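Fructokinase (Vibrio cholerae serotype O1, PDB 5EYN) catalyses the phosphorylation of fructose by ATP, as a PfkB-family sugar kinase, and is captured here with fructose, ADP, beryllium trifluoride and calcium. Local coordinates at residues Thr262-Ala267 against Leu301-Lys306; Val103-His108 against Pro258-Gly263. All blocks are in the same frame, centred on the assembly; numbering follows the deposited sequence.

Contact 1: residues Thr262-Ala267 against Leu301-Lys306; sequences TGAGDA and LATTQK. With NA (sodium ion), chain F; ADP (adenosine-5'-diphosphate), chain E; BEF (beryllium trifluoride ion), chain D; FRU (beta-D-fructofuranose), chain B.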
loop_
_atom_site.group_PDB
_atom_site.type_symbol
_atom_site.label_atom_id
_atom_site.label_comp_id
_atom_site.label_asym_id
_atom_site.label_seq_id
_atom_site.Cartn_x
_atom_site.Cartn_y
_atom_site.Cartn_z
ATOM N N THR A 262 -5.599 -15.203 -10.392
ATOM C CA THR A 262 -4.435 -14.324 -10.223
ATOM C C THR A 262 -3.160 -15.080 -10.543
ATOM O O THR A 262 -2.872 -16.108 -9.929
ATOM C CB THR A 262 -4.327 -13.817 -8.771
ATOM O OG1 THR A 262 -5.506 -13.091 -8.408
ATOM C CG2 THR A 262 -3.138 -12.887 -8.587
ATOM N N GLY A 263 -2.380 -14.564 -11.482
ATOM C CA GLY A 263 -1.123 -15.201 -11.796
ATOM C C GLY A 263 -1.165 -16.505 -12.595
ATOM O O GLY A 263 -0.114 -17.118 -12.766
ATOM N N ALA A 264 -2.337 -16.948 -13.063
ATOM C CA ALA A 264 -2.399 -18.154 -13.894
ATOM C C ALA A 264 -1.470 -18.031 -15.105
ATOM O O ALA A 264 -0.809 -18.975 -15.529
ATOM C CB ALA A 264 -3.817 -18.421 -14.364
ATOM N N GLY A 265 -1.367 -16.830 -15.647
ATOM C CA GLY A 265 -0.545 -16.590 -16.822
ATOM C C GLY A 265 0.921 -16.743 -16.476
ATOM O O GLY A 265 1.705 -17.160 -17.318
ATOM N N ASP A 266 1.293 -16.400 -15.246
ATOM C CA ASP A 266 2.685 -16.507 -14.813
ATOM C C ASP A 266 3.053 -17.964 -14.561
ATOM O O ASP A 266 4.173 -18.386 -14.836
ATOM C CB ASP A 266 2.935 -15.683 -13.562
ATOM C CG ASP A 266 2.583 -14.228 -13.743
ATOM O OD1 ASP A 266 2.752 -13.711 -14.885
ATOM O OD2 ASP A 266 2.150 -13.619 -12.737
ATOM N N ALA A 267 2.099 -18.737 -14.047
ATOM C CA ALA A 267 2.302 -20.173 -13.855
ATOM C C ALA A 267 2.551 -20.830 -15.213
ATOM O O ALA A 267 3.416 -21.687 -15.377
ATOM C CB ALA A 267 1.066 -20.782 -13.204
ATOM N N LEU A 301 -3.624 -25.580 -12.845
ATOM C CA LEU A 301 -3.452 -25.892 -11.435
ATOM C C LEU A 301 -3.255 -24.651 -10.586
ATOM O O LEU A 301 -3.696 -24.617 -9.453
ATOM C CB LEU A 301 -2.306 -26.870 -11.198
ATOM C CG LEU A 301 -2.576 -28.302 -11.639
ATOM C CD1 LEU A 301 -1.296 -29.092 -11.606
ATOM C CD2 LEU A 301 -3.613 -28.934 -10.739
ATOM N N ALA A 302 -2.632 -23.612 -11.124
ATOM C CA ALA A 302 -2.402 -22.402 -10.354
ATOM C C ALA A 302 -3.683 -21.766 -9.875
ATOM O O ALA A 302 -3.687 -21.067 -8.872
ATOM C CB ALA A 302 -1.621 -21.392 -11.195
ATOM N N THR A 303 -4.776 -22.019 -10.585
ATOM C CA THR A 303 -6.043 -21.371 -10.263
ATOM C C THR A 303 -6.776 -22.028 -9.088
ATOM O O THR A 303 -7.810 -21.521 -8.670
ATOM C CB THR A 303 -7.046 -21.391 -11.438
ATOM O OG1 THR A 303 -7.510 -22.736 -11.675
ATOM C CG2 THR A 303 -6.446 -20.766 -12.696
ATOM N N THR A 304 -6.258 -23.137 -8.562
ATOM C CA THR A 304 -6.997 -23.928 -7.578
ATOM C C THR A 304 -6.932 -23.352 -6.170
ATOM O O THR A 304 -7.699 -23.767 -5.305
ATOM C CB THR A 304 -6.490 -25.367 -7.553
ATOM O OG1 THR A 304 -5.085 -25.398 -7.267
ATOM C CG2 THR A 304 -6.773 -26.077 -8.869
ATOM N N GLN A 305 -6.056 -22.385 -5.922
ATOM C CA GLN A 305 -5.991 -21.716 -4.632
ATOM C C GLN A 305 -5.732 -20.215 -4.817
ATOM O O GLN A 305 -5.131 -19.775 -5.817
ATOM C CB GLN A 305 -4.882 -22.276 -3.760
ATOM C CG GLN A 305 -5.125 -23.699 -3.277
ATOM C CD GLN A 305 -4.070 -24.123 -2.286
ATOM O OE1 GLN A 305 -3.180 -24.892 -2.606
ATOM N NE2 GLN A 305 -4.159 -23.603 -1.083
ATOM N N LYS A 306 -6.205 -19.442 -3.854
ATOM C CA LYS A 306 -5.970 -18.007 -3.813
ATOM C C LYS A 306 -4.489 -17.737 -3.636
ATOM O O LYS A 306 -3.775 -18.404 -2.901
ATOM C CB LYS A 306 -6.749 -17.381 -2.661
ATOM C CG LYS A 306 -8.233 -17.263 -2.931
ATOM C CD LYS A 306 -8.977 -16.563 -1.791
ATOM C CE LYS A 306 -10.451 -16.468 -2.069
ATOM N NZ LYS A 306 -11.134 -15.691 -1.010
HETATM NA NA NA F . -3.337 -19.343 -7.067
HETATM P PB ADP E . -3.687 -14.935 -15.627
HETATM O O1B ADP E . -2.560 -15.117 -14.645
HETATM O O2B ADP E . -3.531 -13.631 -16.377
HETATM O O3B ADP E . -4.989 -14.932 -14.866
HETATM P PA ADP E . -4.880 -16.511 -17.591
HETATM O O1A ADP E . -6.065 -16.545 -16.640
HETATM O O2A ADP E . -5.097 -15.346 -18.530
HETATM O O3A ADP E . -3.661 -16.153 -16.652
HETATM O "O5'" ADP E . -4.751 -17.838 -18.478
HETATM C "C5'" ADP E . -3.515 -18.362 -18.817
HETATM C "C4'" ADP E . -3.444 -19.868 -18.909
HETATM O "O4'" ADP E . -3.936 -20.449 -17.722
HETATM C "C3'" ADP E . -4.186 -20.491 -20.038
HETATM O "O3'" ADP E . -3.429 -20.481 -21.210
HETATM C "C2'" ADP E . -4.390 -21.862 -19.533
HETATM O "O2'" ADP E . -3.261 -22.645 -19.621
HETATM C "C1'" ADP E . -4.635 -21.603 -18.101
HETATM N N9 ADP E . -6.017 -21.421 -17.758
HETATM C C8 ADP E . -6.655 -20.271 -17.472
HETATM N N7 ADP E . -7.922 -20.515 -17.175
HETATM C C5 ADP E . -8.138 -21.828 -17.259
HETATM C C6 ADP E . -9.224 -22.664 -17.059
HETATM N N6 ADP E . -10.500 -22.142 -16.687
HETATM N N1 ADP E . -9.076 -23.975 -17.234
HETATM C C2 ADP E . -7.902 -24.533 -17.584
HETATM N N3 ADP E . -6.815 -23.753 -17.789
HETATM C C4 ADP E . -6.921 -22.426 -17.630
HETATM BE BE BEF D . -1.910 -13.429 -14.895
HETATM F F1 BEF D . -3.032 -13.322 -13.843
HETATM F F2 BEF D . -0.595 -14.055 -14.338
HETATM F F3 BEF D . -1.431 -12.060 -15.331
HETATM C C1 FRU B . 1.881 -7.327 -11.137
HETATM C C2 FRU B . 0.752 -8.299 -10.825
HETATM C C3 FRU B . 0.712 -8.881 -9.427
HETATM C C4 FRU B . 0.264 -10.293 -9.611
HETATM C C5 FRU B . 0.764 -10.592 -10.981
HETATM C C6 FRU B . -0.094 -11.561 -11.757
HETATM O O1 FRU B . 3.119 -7.968 -11.127
HETATM O O2 FRU B . -0.437 -7.611 -11.066
HETATM O O3 FRU B . -0.119 -8.074 -8.646
HETATM O O4 FRU B . 0.817 -11.182 -8.701
HETATM O O5 FRU B . 0.877 -9.376 -11.700
HETATM O O6 FRU B . 0.420 -11.785 -13.047
HETATM O O HOH W 1 -4.268 -18.076 -8.284
HETATM O O HOH W 2 -1.325 -20.511 -7.454
#

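Contact 2: residues Val103-His108 against Pro258-Gly263; sequences VDLDEH and PIDTTG. With ADP (adenosine-5'-diphosphate), chain E; BEF (beryllium trifluoride ion), chain D; FRU (beta-D-fructofuranose), chain B.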
loop_
_atom_site.group_PDB
_atom_site.type_symbol
_atom_site.label_atom_id
_atom_site.label_comp_id
_atom_site.label_asym_id
_atom_site.label_seq_id
_atom_site.Cartn_x
_atom_site.Cartn_y
_atom_site.Cartn_z
ATOM N N VAL A 103 -6.355 -6.799 -4.790
ATOM C CA VAL A 103 -7.037 -7.614 -5.794
ATOM C C VAL A 103 -8.560 -7.606 -5.620
ATOM O O VAL A 103 -9.059 -7.736 -4.503
ATOM C CB VAL A 103 -6.528 -9.068 -5.736
ATOM C CG1 VAL A 103 -7.201 -9.941 -6.788
ATOM C CG2 VAL A 103 -5.008 -9.121 -5.887
ATOM N N ASP A 104 -9.282 -7.462 -6.731
ATOM C CA ASP A 104 -10.747 -7.614 -6.772
ATOM C C ASP A 104 -11.066 -8.919 -7.494
ATOM O O ASP A 104 -10.849 -9.038 -8.699
ATOM C CB ASP A 104 -11.353 -6.426 -7.529
ATOM C CG ASP A 104 -12.874 -6.455 -7.577
ATOM O OD1 ASP A 104 -13.465 -5.465 -8.070
ATOM O OD2 ASP A 104 -13.481 -7.440 -7.120
ATOM N N LEU A 105 -11.562 -9.907 -6.755
ATOM C CA LEU A 105 -11.827 -11.225 -7.310
ATOM C C LEU A 105 -13.052 -11.281 -8.237
ATOM O O LEU A 105 -13.278 -12.282 -8.899
ATOM C CB LEU A 105 -12.003 -12.217 -6.171
ATOM C CG LEU A 105 -10.781 -12.392 -5.275
ATOM C CD1 LEU A 105 -11.162 -13.166 -4.017
ATOM C CD2 LEU A 105 -9.680 -13.106 -6.046
ATOM N N ASP A 106 -13.812 -10.196 -8.325
ATOM C CA ASP A 106 -14.914 -10.158 -9.281
ATOM C C ASP A 106 -14.433 -9.809 -10.693
ATOM O O ASP A 106 -15.198 -9.909 -11.652
ATOM C CB ASP A 106 -15.997 -9.179 -8.822
ATOM C CG ASP A 106 -16.807 -9.716 -7.658
ATOM O OD1 ASP A 106 -16.729 -10.932 -7.381
ATOM O OD2 ASP A 106 -17.525 -8.926 -7.019
ATOM N N GLU A 107 -13.164 -9.417 -10.815
ATOM C CA GLU A 107 -12.575 -9.073 -12.109
ATOM C C GLU A 107 -11.467 -10.060 -12.442
ATOM O O GLU A 107 -11.091 -10.885 -11.605
ATOM C CB GLU A 107 -12.005 -7.650 -12.094
ATOM C CG GLU A 107 -13.010 -6.557 -11.759
ATOM C CD GLU A 107 -14.007 -6.303 -12.871
ATOM O OE1 GLU A 107 -13.718 -6.644 -14.039
ATOM O OE2 GLU A 107 -15.086 -5.759 -12.571
ATOM N N HIS A 108 -10.941 -9.972 -13.662
ATOM C CA HIS A 108 -9.846 -10.836 -14.096
ATOM C C HIS A 108 -8.668 -10.013 -14.588
ATOM O O HIS A 108 -8.844 -8.981 -15.239
ATOM C CB HIS A 108 -10.288 -11.770 -15.229
ATOM C CG HIS A 108 -9.148 -12.500 -15.873
ATOM N ND1 HIS A 108 -8.359 -11.938 -16.858
ATOM C CD2 HIS A 108 -8.650 -13.741 -15.660
ATOM C CE1 HIS A 108 -7.432 -12.804 -17.224
ATOM N NE2 HIS A 108 -7.584 -13.906 -16.512
ATOM N N PRO A 258 -11.838 -22.073 -12.180
ATOM C CA PRO A 258 -10.856 -21.377 -11.354
ATOM C C PRO A 258 -11.430 -20.899 -10.041
ATOM O O PRO A 258 -12.557 -20.407 -9.977
ATOM C CB PRO A 258 -10.447 -20.186 -12.222
ATOM C CG PRO A 258 -11.562 -20.012 -13.172
ATOM C CD PRO A 258 -12.096 -21.364 -13.440
ATOM N N ILE A 259 -10.616 -21.018 -9.008
ATOM C CA ILE A 259 -10.919 -20.428 -7.724
ATOM C C ILE A 259 -10.306 -19.030 -7.655
ATOM O O ILE A 259 -10.924 -18.099 -7.166
ATOM C CB ILE A 259 -10.414 -21.345 -6.605
ATOM C CG1 ILE A 259 -11.353 -22.563 -6.509
ATOM C CG2 ILE A 259 -10.319 -20.588 -5.286
ATOM C CD1 ILE A 259 -10.786 -23.718 -5.791
ATOM N N ASP A 260 -9.091 -18.885 -8.178
ATOM C CA ASP A 260 -8.426 -17.578 -8.267
ATOM C C ASP A 260 -7.558 -17.585 -9.512
ATOM O O ASP A 260 -6.629 -18.392 -9.630
ATOM C CB ASP A 260 -7.586 -17.317 -7.019
ATOM C CG ASP A 260 -6.862 -15.991 -7.056
ATOM O OD1 ASP A 260 -7.204 -15.150 -7.913
ATOM O OD2 ASP A 260 -5.956 -15.785 -6.220
ATOM N N THR A 261 -7.873 -16.716 -10.461
ATOM C CA THR A 261 -7.086 -16.667 -11.684
ATOM C C THR A 261 -5.809 -15.850 -11.537
ATOM O O THR A 261 -5.029 -15.786 -12.481
ATOM C CB THR A 261 -7.894 -16.079 -12.860
ATOM O OG1 THR A 261 -8.382 -14.780 -12.507
ATOM C CG2 THR A 261 -9.055 -16.995 -13.202
ATOM N N THR A 262 -5.599 -15.203 -10.392
ATOM C CA THR A 262 -4.435 -14.324 -10.223
ATOM C C THR A 262 -3.160 -15.080 -10.543
ATOM O O THR A 262 -2.872 -16.108 -9.929
ATOM C CB THR A 262 -4.327 -13.817 -8.771
ATOM O OG1 THR A 262 -5.506 -13.091 -8.408
ATOM C CG2 THR A 262 -3.138 -12.887 -8.587
ATOM N N GLY A 263 -2.380 -14.564 -11.482
ATOM C CA GLY A 263 -1.123 -15.201 -11.796
ATOM C C GLY A 263 -1.165 -16.505 -12.595
ATOM O O GLY A 263 -0.114 -17.118 -12.766
HETATM P PB ADP E . -3.687 -14.935 -15.627
HETATM O O1B ADP E . -2.560 -15.117 -14.645
HETATM O O2B ADP E . -3.531 -13.631 -16.377
HETATM O O3B ADP E . -4.989 -14.932 -14.866
HETATM P PA ADP E . -4.880 -16.511 -17.591
HETATM O O1A ADP E . -6.065 -16.545 -16.640
HETATM O O2A ADP E . -5.097 -15.346 -18.530
HETATM O O3A ADP E . -3.661 -16.153 -16.652
HETATM O "O5'" ADP E . -4.751 -17.838 -18.478
HETATM C "C5'" ADP E . -3.515 -18.362 -18.817
HETATM C "C4'" ADP E . -3.444 -19.868 -18.909
HETATM O "O4'" ADP E . -3.936 -20.449 -17.722
HETATM C "C3'" ADP E . -4.186 -20.491 -20.038
HETATM O "O3'" ADP E . -3.429 -20.481 -21.210
HETATM C "C2'" ADP E . -4.390 -21.862 -19.533
HETATM O "O2'" ADP E . -3.261 -22.645 -19.621
HETATM C "C1'" ADP E . -4.635 -21.603 -18.101
HETATM N N9 ADP E . -6.017 -21.421 -17.758
HETATM C C8 ADP E . -6.655 -20.271 -17.472
HETATM N N7 ADP E . -7.922 -20.515 -17.175
HETATM C C5 ADP E . -8.138 -21.828 -17.259
HETATM C C6 ADP E . -9.224 -22.664 -17.059
HETATM N N6 ADP E . -10.500 -22.142 -16.687
HETATM N N1 ADP E . -9.076 -23.975 -17.234
HETATM C C2 ADP E . -7.902 -24.533 -17.584
HETATM N N3 ADP E . -6.815 -23.753 -17.789
HETATM C C4 ADP E . -6.921 -22.426 -17.630
HETATM BE BE BEF D . -1.910 -13.429 -14.895
HETATM F F1 BEF D . -3.032 -13.322 -13.843
HETATM F F2 BEF D . -0.595 -14.055 -14.338
HETATM F F3 BEF D . -1.431 -12.060 -15.331
HETATM C C1 FRU B . 1.881 -7.327 -11.137
HETATM C C2 FRU B . 0.752 -8.299 -10.825
HETATM C C3 FRU B . 0.712 -8.881 -9.427
HETATM C C4 FRU B . 0.264 -10.293 -9.611
HETATM C C5 FRU B . 0.764 -10.592 -10.981
HETATM C C6 FRU B . -0.094 -11.561 -11.757
HETATM O O1 FRU B . 3.119 -7.968 -11.127
HETATM O O2 FRU B . -0.437 -7.611 -11.066
HETATM O O3 FRU B . -0.119 -8.074 -8.646
HETATM O O4 FRU B . 0.817 -11.182 -8.701
HETATM O O5 FRU B . 0.877 -9.376 -11.700
HETATM O O6 FRU B . 0.420 -11.785 -13.047
HETATM O O HOH W 3 -11.044 -13.533 -12.369
#

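Contact 1: residues Thr262-Ala267 against Leu301-Lys306
Ala302 and Ala267 meet methyl to methyl. Their CB atoms are 3.4 Å apart, which is tighter than usual for two carbons. The first turn of helix 264-278 is therefore pressed close against the end of helix 285-302. The same Ala302 methyl also lies near the backbone of Ala264. The carbonyl of Ala302 faces a different task: its O binds a sodium ion at 2.5 Å.

Thr303 adds a second apolar touch. Its CG2 lies anti to its own carbonyl carbon (chi1 69° for OG1) and reaches the methyl of Ala264, with CG2 and CB 3.9 Å apart. The hydroxyl of Thr303 is turned elsewhere and bonds to Ala300 O. Thr304 then closes the turn. Its OG1 donates to Leu301 O at 2.7 Å, in the carbonyl plane, and its backbone N uses the same oxygen. That carbonyl is thus gripped by two bonds from one residue.

Gln305 supplies its backbone O to the sodium ion at 2.2 Å, and Gly307 O adds another ligand. Two waters bind the ion as well. One of them donates a bond to Thr262 O at 2.9 Å, so the metal is linked to 262-267 through a water. At Lys306 the chain leaves the contact, and its NZ makes a salt bridge with Asp34.

On the ligand side, Gly263 N donates to F1 of beryllium trifluoride at 2.7 Å, and Asp266 OD2 lies 2.5 Å from fructose O6. Asn174 and Asn49 each bond to one oxygen of Asp266. The arrangement is that of the GAGD motif of PfkB kinases: an anion hole at a helix N-terminus, with a sodium site beside it, bridged to Thr262 O by a water.

Contact 2: residues Val103-His108 against Pro258-Gly263
His108 has CG anti to its backbone N (chi1 170°), which swings the ring across to Thr261. The hydroxyl of Thr261 sits between its own N and carbonyl carbon (chi1 56°) and comes up to the ring obliquely, with His108 CD2 and Thr261 OG1 3.3 Å apart. The two side chains cross at about a right angle. Segment 103-108 follows strand 99-103 of the four-stranded sheet, which corresponds to the lid of ribokinase-like kinases. It makes a type I beta turn from Asp104 to Glu107, with an Asx turn at Asp104. Segment 258-263 is the loop that leads into helix 264-278.

Nearer the strand, the contact is apolar against polar. Val103 CG1 lies 3.9 Å from Thr262 OG1. Leu105 CD2 reaches Asp260 OD1 at 3.7 Å, and these side chains cross about perpendicularly. Ile32 of strand 28-33 touches Val103, Leu105 and Asp260, so the lid sheet also packs on this place.

Asp260 holds the loop in shape. Its OD1 takes Thr262 OG1 at 2.7 Å through the syn lone pair. The same oxygen accepts Thr262 N at 3.0 Å from well above the carboxylate plane, which makes a second Asx turn. Two bonds thus fix this buried oxygen, while OD2 accepts from Gly307 N. The OG1 bond to Asp260 also helps to fix the rotation of the Thr262 side chain.

No direct hydrogen bond joins the two segments. A water bridges them instead: it donates to Glu107 O at 2.8 Å and also bonds to Thr261 OG1. The lid side is further tied to the nucleotide. His108 NE2 donates to O1A of the ADP alpha-phosphate at 3.0 Å, almost straight at 173°, with the oxygen at the ring edge.

Contacts 1 and 2 have centres about 9 Å apart and share Thr262 and Gly263. They also touch directly: Thr303 O lies 2.9 Å from Ile259 N and 3.0 Å from Asp260 N, both probable hydrogen bonds. Lys306 CA packs on Asp260 OD2 at 3.3 Å. The loop 301-306 thus lies against 258-263, and the nearest atom of the Asp260 side chain is about 4 Å from the sodium ion. Both contacts border the active site from the same chain. Contact 1 places the helix start at beryllium trifluoride and fructose. Contact 2 brings one residue of the lid loop, His108, to the ADP phosphates. Sodium, held by Ala302 O and Gln305 O, lies beside the loop whose Gly263 N meets beryllium trifluoride.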